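Local coordinates for protein peptide ABC transporter permease (Staphylococcus hominis, PDB 6EXS) that probably transports peptides across the membrane as a POT family permease of the major facilitator superfamily, including thioalcohol-conjugated dipeptides that are precursors of human axillary malodour, at residues G13-L18 and D144-A149; V20-E25 and F151-M156. All coordinates share one frame; numbering follows the deposited sequence.

Interaction 1: G13-L18 and D144-A149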
# COMPACT_ATOMS: atom_id res chain seq x y z
N GLY A 13 -17.32 22.16 -3.25
CA GLY A 13 -18.68 21.64 -3.13
C GLY A 13 -18.85 20.46 -2.18
O GLY A 13 -19.92 19.84 -2.15
N HIS A 14 -17.80 20.14 -1.39
CA HIS A 14 -17.77 19.04 -0.40
C HIS A 14 -17.60 19.59 1.03
O HIS A 14 -17.13 20.72 1.17
CB HIS A 14 -16.63 18.05 -0.75
CG HIS A 14 -16.87 17.31 -2.02
ND1 HIS A 14 -17.50 16.08 -2.02
CD2 HIS A 14 -16.67 17.70 -3.30
CE1 HIS A 14 -17.60 15.73 -3.29
NE2 HIS A 14 -17.13 16.68 -4.10
N PRO A 15 -17.94 18.83 2.12
CA PRO A 15 -17.74 19.35 3.49
C PRO A 15 -16.33 19.89 3.72
O PRO A 15 -15.37 19.27 3.26
CB PRO A 15 -18.01 18.13 4.36
CG PRO A 15 -18.99 17.32 3.57
CD PRO A 15 -18.53 17.47 2.15
N ARG A 16 -16.19 21.06 4.41
CA ARG A 16 -14.89 21.74 4.65
C ARG A 16 -13.82 20.83 5.26
O ARG A 16 -12.63 21.03 5.02
CB ARG A 16 -15.06 23.01 5.49
CG ARG A 16 -14.10 24.12 5.07
CD ARG A 16 -14.24 25.39 5.90
NE ARG A 16 -15.60 25.91 5.86
CZ ARG A 16 -16.07 26.72 4.92
NH1 ARG A 16 -15.28 27.14 3.94
NH2 ARG A 16 -17.33 27.13 4.95
N GLY A 17 -14.28 19.83 6.02
CA GLY A 17 -13.46 18.80 6.64
C GLY A 17 -12.69 17.96 5.63
O GLY A 17 -11.65 17.41 5.99
N LEU A 18 -13.19 17.85 4.37
CA LEU A 18 -12.48 17.13 3.30
C LEU A 18 -11.19 17.90 2.96
O LEU A 18 -10.16 17.28 2.72
CB LEU A 18 -13.35 16.90 2.03
CG LEU A 18 -12.66 16.11 0.89
CD1 LEU A 18 -12.43 14.64 1.26
CD2 LEU A 18 -13.44 16.19 -0.40
N ASP A 144 -26.43 10.98 0.88
CA ASP A 144 -25.60 11.90 0.09
C ASP A 144 -24.84 11.21 -1.06
O ASP A 144 -24.03 10.32 -0.83
CB ASP A 144 -24.65 12.72 0.99
CG ASP A 144 -24.27 14.09 0.45
OD1 ASP A 144 -24.02 14.20 -0.76
OD2 ASP A 144 -24.18 15.04 1.25
N THR A 145 -25.13 11.67 -2.29
CA THR A 145 -24.58 11.19 -3.57
C THR A 145 -23.15 11.64 -3.81
O THR A 145 -22.44 11.01 -4.60
CB THR A 145 -25.47 11.66 -4.74
OG1 THR A 145 -25.61 13.08 -4.69
CG2 THR A 145 -26.83 10.98 -4.78
N ARG A 146 -22.72 12.74 -3.17
CA ARG A 146 -21.37 13.33 -3.32
C ARG A 146 -20.22 12.45 -2.79
O ARG A 146 -19.08 12.66 -3.21
CB ARG A 146 -21.28 14.70 -2.62
CG ARG A 146 -22.27 15.76 -3.07
CD ARG A 146 -22.08 17.02 -2.24
NE ARG A 146 -22.42 16.81 -0.84
CZ ARG A 146 -22.17 17.69 0.13
NH1 ARG A 146 -21.55 18.83 -0.13
NH2 ARG A 146 -22.56 17.43 1.38
N ILE A 147 -20.52 11.50 -1.86
CA ILE A 147 -19.56 10.64 -1.16
C ILE A 147 -18.49 10.02 -2.10
O ILE A 147 -17.31 10.12 -1.78
CB ILE A 147 -20.24 9.57 -0.24
CG1 ILE A 147 -19.20 8.87 0.67
CG2 ILE A 147 -21.11 8.56 -1.00
CD1 ILE A 147 -19.76 8.34 1.99
N ASP A 148 -18.88 9.46 -3.26
CA ASP A 148 -17.96 8.85 -4.23
C ASP A 148 -16.97 9.83 -4.84
O ASP A 148 -15.80 9.49 -5.02
CB ASP A 148 -18.74 8.10 -5.32
CG ASP A 148 -19.59 6.97 -4.78
OD1 ASP A 148 -19.21 6.37 -3.74
OD2 ASP A 148 -20.64 6.68 -5.39
N ALA A 149 -17.43 11.06 -5.14
CA ALA A 149 -16.62 12.14 -5.69
C ALA A 149 -15.68 12.67 -4.62
O ALA A 149 -14.57 13.08 -4.94
CB ALA A 149 -17.51 13.27 -6.22
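In Arg146, CG lies beside the backbone N (chi1 -57°) and the chain bends at chi3 (-66°) to set NE; the guanidinium at its end meets Gly13 and Pro15. His14 CG also lies beside its backbone N, and the CE1 atom of the ring comes to Arg146 and Ala149. The contact joins the entry into helix 16-44 to the entry into helix 147-174, both in the N-terminal half of the major facilitator fold. Asp144 makes an Asx turn ahead of helix 147-174: its OD1 accepts Arg146 N at 3.1 Å, a capping bond. The same carboxylate holds the Arg146 guanidinium side-on in a salt bridge. Arg146 NE goes to Asp144 OD1, and Arg146 NH2 lies 2.9 Å from Asp144 OD2, both on the syn side. OD1 takes NE and the backbone N from the same face of its plane. This pairing fixes the rotation of the guanidinium and turns NH1 toward the other segment. There, Arg146 NH1 donates to Gly13 O at 2.8 Å, with the acceptor near the guanidinium plane and an N-H...O angle of 145°. The peptide oxygen of Gln8 is a second acceptor for NH1. Pro15 meets the guanidinium tip to tip. Pro15 CD stands over one face, 4.0 Å from Arg146 NH1. The His14 ring is almost parallel to the guanidinium, but the two side chains slide past each other in opposite directions. His14 ND1 is hydrogen-bonded to Tyr140 OH, which ties the ring to the loop before helix 147-174. The opposing segment meets the ring at its edge. His14 CE1 lies 3.4 Å from Arg146 O, near the ring plane, and 3.8 Å from Ala149 CB.

Interaction 2: V20-E25 and F151-M156. With OLC ((2R)-2,3-dihydroxypropyl (9Z)-octadec-9-enoate), chain L.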
# COMPACT_ATOMS: atom_id res chain seq x y z
N VAL A 20 -9.44 19.88 5.08
CA VAL A 20 -8.54 19.68 6.21
C VAL A 20 -7.83 18.34 6.04
O VAL A 20 -6.60 18.32 6.07
CB VAL A 20 -9.27 19.81 7.58
CG1 VAL A 20 -8.33 19.53 8.75
CG2 VAL A 20 -9.90 21.18 7.73
N LEU A 21 -8.58 17.25 5.76
CA LEU A 21 -8.05 15.89 5.62
C LEU A 21 -7.28 15.64 4.32
O LEU A 21 -6.40 14.77 4.31
CB LEU A 21 -9.13 14.83 5.85
CG LEU A 21 -9.78 14.90 7.24
CD1 LEU A 21 -10.85 13.88 7.40
CD2 LEU A 21 -8.75 14.80 8.38
N PHE A 22 -7.55 16.45 3.27
CA PHE A 22 -6.81 16.38 2.01
C PHE A 22 -5.38 16.87 2.27
O PHE A 22 -4.43 16.19 1.87
CB PHE A 22 -7.50 17.21 0.90
CG PHE A 22 -6.83 17.17 -0.46
CD1 PHE A 22 -5.70 17.94 -0.72
CD2 PHE A 22 -7.37 16.41 -1.49
CE1 PHE A 22 -5.09 17.91 -1.97
CE2 PHE A 22 -6.77 16.40 -2.76
CZ PHE A 22 -5.63 17.14 -2.98
N PHE A 23 -5.22 18.03 2.96
CA PHE A 23 -3.92 18.62 3.32
C PHE A 23 -3.14 17.69 4.24
O PHE A 23 -1.94 17.52 4.05
CB PHE A 23 -4.12 19.99 3.99
CG PHE A 23 -2.89 20.85 4.22
CD1 PHE A 23 -2.05 20.61 5.31
CD2 PHE A 23 -2.61 21.93 3.40
CE1 PHE A 23 -0.96 21.45 5.56
CE2 PHE A 23 -1.51 22.76 3.65
CZ PHE A 23 -0.69 22.52 4.73
N VAL A 24 -3.82 17.09 5.24
CA VAL A 24 -3.23 16.15 6.21
C VAL A 24 -2.75 14.89 5.48
O VAL A 24 -1.59 14.50 5.65
CB VAL A 24 -4.21 15.84 7.37
CG1 VAL A 24 -3.72 14.68 8.23
CG2 VAL A 24 -4.47 17.08 8.22
N GLU A 25 -3.62 14.26 4.66
CA GLU A 25 -3.28 13.06 3.89
C GLU A 25 -2.15 13.34 2.89
O GLU A 25 -1.22 12.54 2.80
CB GLU A 25 -4.51 12.46 3.19
CG GLU A 25 -4.27 11.14 2.47
CD GLU A 25 -4.09 9.89 3.30
OE1 GLU A 25 -4.09 8.79 2.70
OE2 GLU A 25 -4.00 9.98 4.55
N PHE A 151 -14.25 10.88 -2.17
CA PHE A 151 -13.13 9.95 -2.05
C PHE A 151 -12.19 10.08 -3.24
O PHE A 151 -10.99 10.09 -3.05
CB PHE A 151 -13.63 8.51 -1.87
CG PHE A 151 -14.02 8.17 -0.44
CD1 PHE A 151 -13.05 7.89 0.52
CD2 PHE A 151 -15.36 8.07 -0.08
CE1 PHE A 151 -13.42 7.55 1.82
CE2 PHE A 151 -15.72 7.71 1.22
CZ PHE A 151 -14.75 7.46 2.16
N VAL A 152 -12.73 10.28 -4.47
CA VAL A 152 -11.90 10.50 -5.66
C VAL A 152 -10.95 11.69 -5.38
O VAL A 152 -9.75 11.57 -5.62
CB VAL A 152 -12.76 10.70 -6.94
CG1 VAL A 152 -11.94 11.31 -8.08
CG2 VAL A 152 -13.40 9.38 -7.37
N ILE A 153 -11.49 12.81 -4.81
CA ILE A 153 -10.70 13.99 -4.41
C ILE A 153 -9.70 13.59 -3.30
O ILE A 153 -8.52 13.87 -3.43
CB ILE A 153 -11.61 15.19 -3.99
CG1 ILE A 153 -12.42 15.70 -5.19
CG2 ILE A 153 -10.81 16.33 -3.31
CD1 ILE A 153 -13.72 16.39 -4.82
N PHE A 154 -10.17 12.90 -2.23
CA PHE A 154 -9.30 12.49 -1.13
C PHE A 154 -8.08 11.67 -1.59
O PHE A 154 -6.97 11.90 -1.11
CB PHE A 154 -10.09 11.73 -0.03
CG PHE A 154 -9.25 11.18 1.10
CD1 PHE A 154 -8.75 12.02 2.09
CD2 PHE A 154 -8.98 9.82 1.18
CE1 PHE A 154 -7.98 11.50 3.13
CE2 PHE A 154 -8.20 9.31 2.23
CZ PHE A 154 -7.72 10.15 3.20
N TYR A 155 -8.29 10.74 -2.54
CA TYR A 155 -7.20 9.90 -3.02
C TYR A 155 -6.27 10.62 -4.01
O TYR A 155 -5.20 10.08 -4.30
CB TYR A 155 -7.73 8.57 -3.56
CG TYR A 155 -8.37 7.73 -2.48
CD1 TYR A 155 -7.62 7.23 -1.42
CD2 TYR A 155 -9.73 7.44 -2.51
CE1 TYR A 155 -8.21 6.49 -0.40
CE2 TYR A 155 -10.33 6.70 -1.49
CZ TYR A 155 -9.57 6.22 -0.44
OH TYR A 155 -10.17 5.48 0.55
N MET A 156 -6.61 11.86 -4.43
CA MET A 156 -5.74 12.70 -5.28
C MET A 156 -4.58 13.20 -4.44
O MET A 156 -3.47 13.35 -4.97
CB MET A 156 -6.50 13.89 -5.86
CG MET A 156 -7.33 13.55 -7.07
SD MET A 156 -8.22 14.98 -7.74
CE MET A 156 -6.82 15.98 -8.38
C24 OLC L . -12.14 19.58 -7.58
C5 OLC L . -4.36 21.69 -5.38
C4 OLC L . -5.83 21.34 -5.52
C3 OLC L . -6.32 20.37 -4.45
C2 OLC L . -7.82 20.11 -4.49
C21 OLC L . -9.65 19.28 -7.59
C1 OLC L . -8.27 19.26 -5.64
C22 OLC L . -10.99 18.61 -7.42
O19 OLC L . -7.79 18.19 -5.93
O25 OLC L . -13.38 18.90 -7.60
O23 OLC L . -11.10 17.56 -8.38
O20 OLC L . -9.28 19.83 -6.31
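Phe154 and Phe22 contribute most of the surface buried here, and Glu25 follows. Segments 20-25 and 151-156, from helices 16-44 and 147-174, run in roughly the same direction, at 31°, with 9.1 Å between their axes. The CB of Phe154 points away from the other helix, but with CG anti to the backbone N (chi1 176°) CE1 and CZ still reach Glu25. Phe154 CE1 is 3.6 Å from Glu25 CB, and Phe154 CZ is also 3.6 Å from Glu25 CD. The two side chains cross at about a right angle. The ring and carboxylate planes are 28° apart. Glu25 opens the ExxER signature on the first transmembrane helix of POT transporters. Its side chain is about 8 Å from the bound conjugated peptide. Phe22 points an edge at the other backbone: Phe22 CE2 lies 3.1 Å from Ile153 O, near the ring plane. That oxygen is the acceptor for Met156 N within its own helix. Ile153 CG2 and Met156 CB pack on the CD2-CE2 side of the ring, with Met156 CB 4.0 Å from Phe22 CE2. C2 of a monoolein lies 4.0 Å above one face of the Phe22 ring, offset toward the rim. Met156 CE is 3.4 Å from O19 of the lipid. Around this pair, helix 178-204 packs on Val20, Leu21 and Val24. Helix 110-137 lies against Leu21, Val24, Phe151 and Phe154, so the two helices sit among their partners in the N-terminal helical bundle.

Overall arrangement
From the N terminus the chain passes through strand 14-15 into helix 16-44, giving the first halves of interactions 1 and 2 in turn. Three helices follow, 56-72, 74-106 and 110-137, before the chain returns at 144-149 and then 151-156. Each contact therefore closes a loop of 125 intervening residues. The two loops cross, because their segments alternate along the sequence. The same helix pair, 16-44 and 147-174, is joined first at its starting ends and then further along. The contacts touch: His14 NE2 is 3.5 Å from Ile153 CD1, and Leu18 packs on Ile153 and Phe154. Their centres are about 11 Å apart.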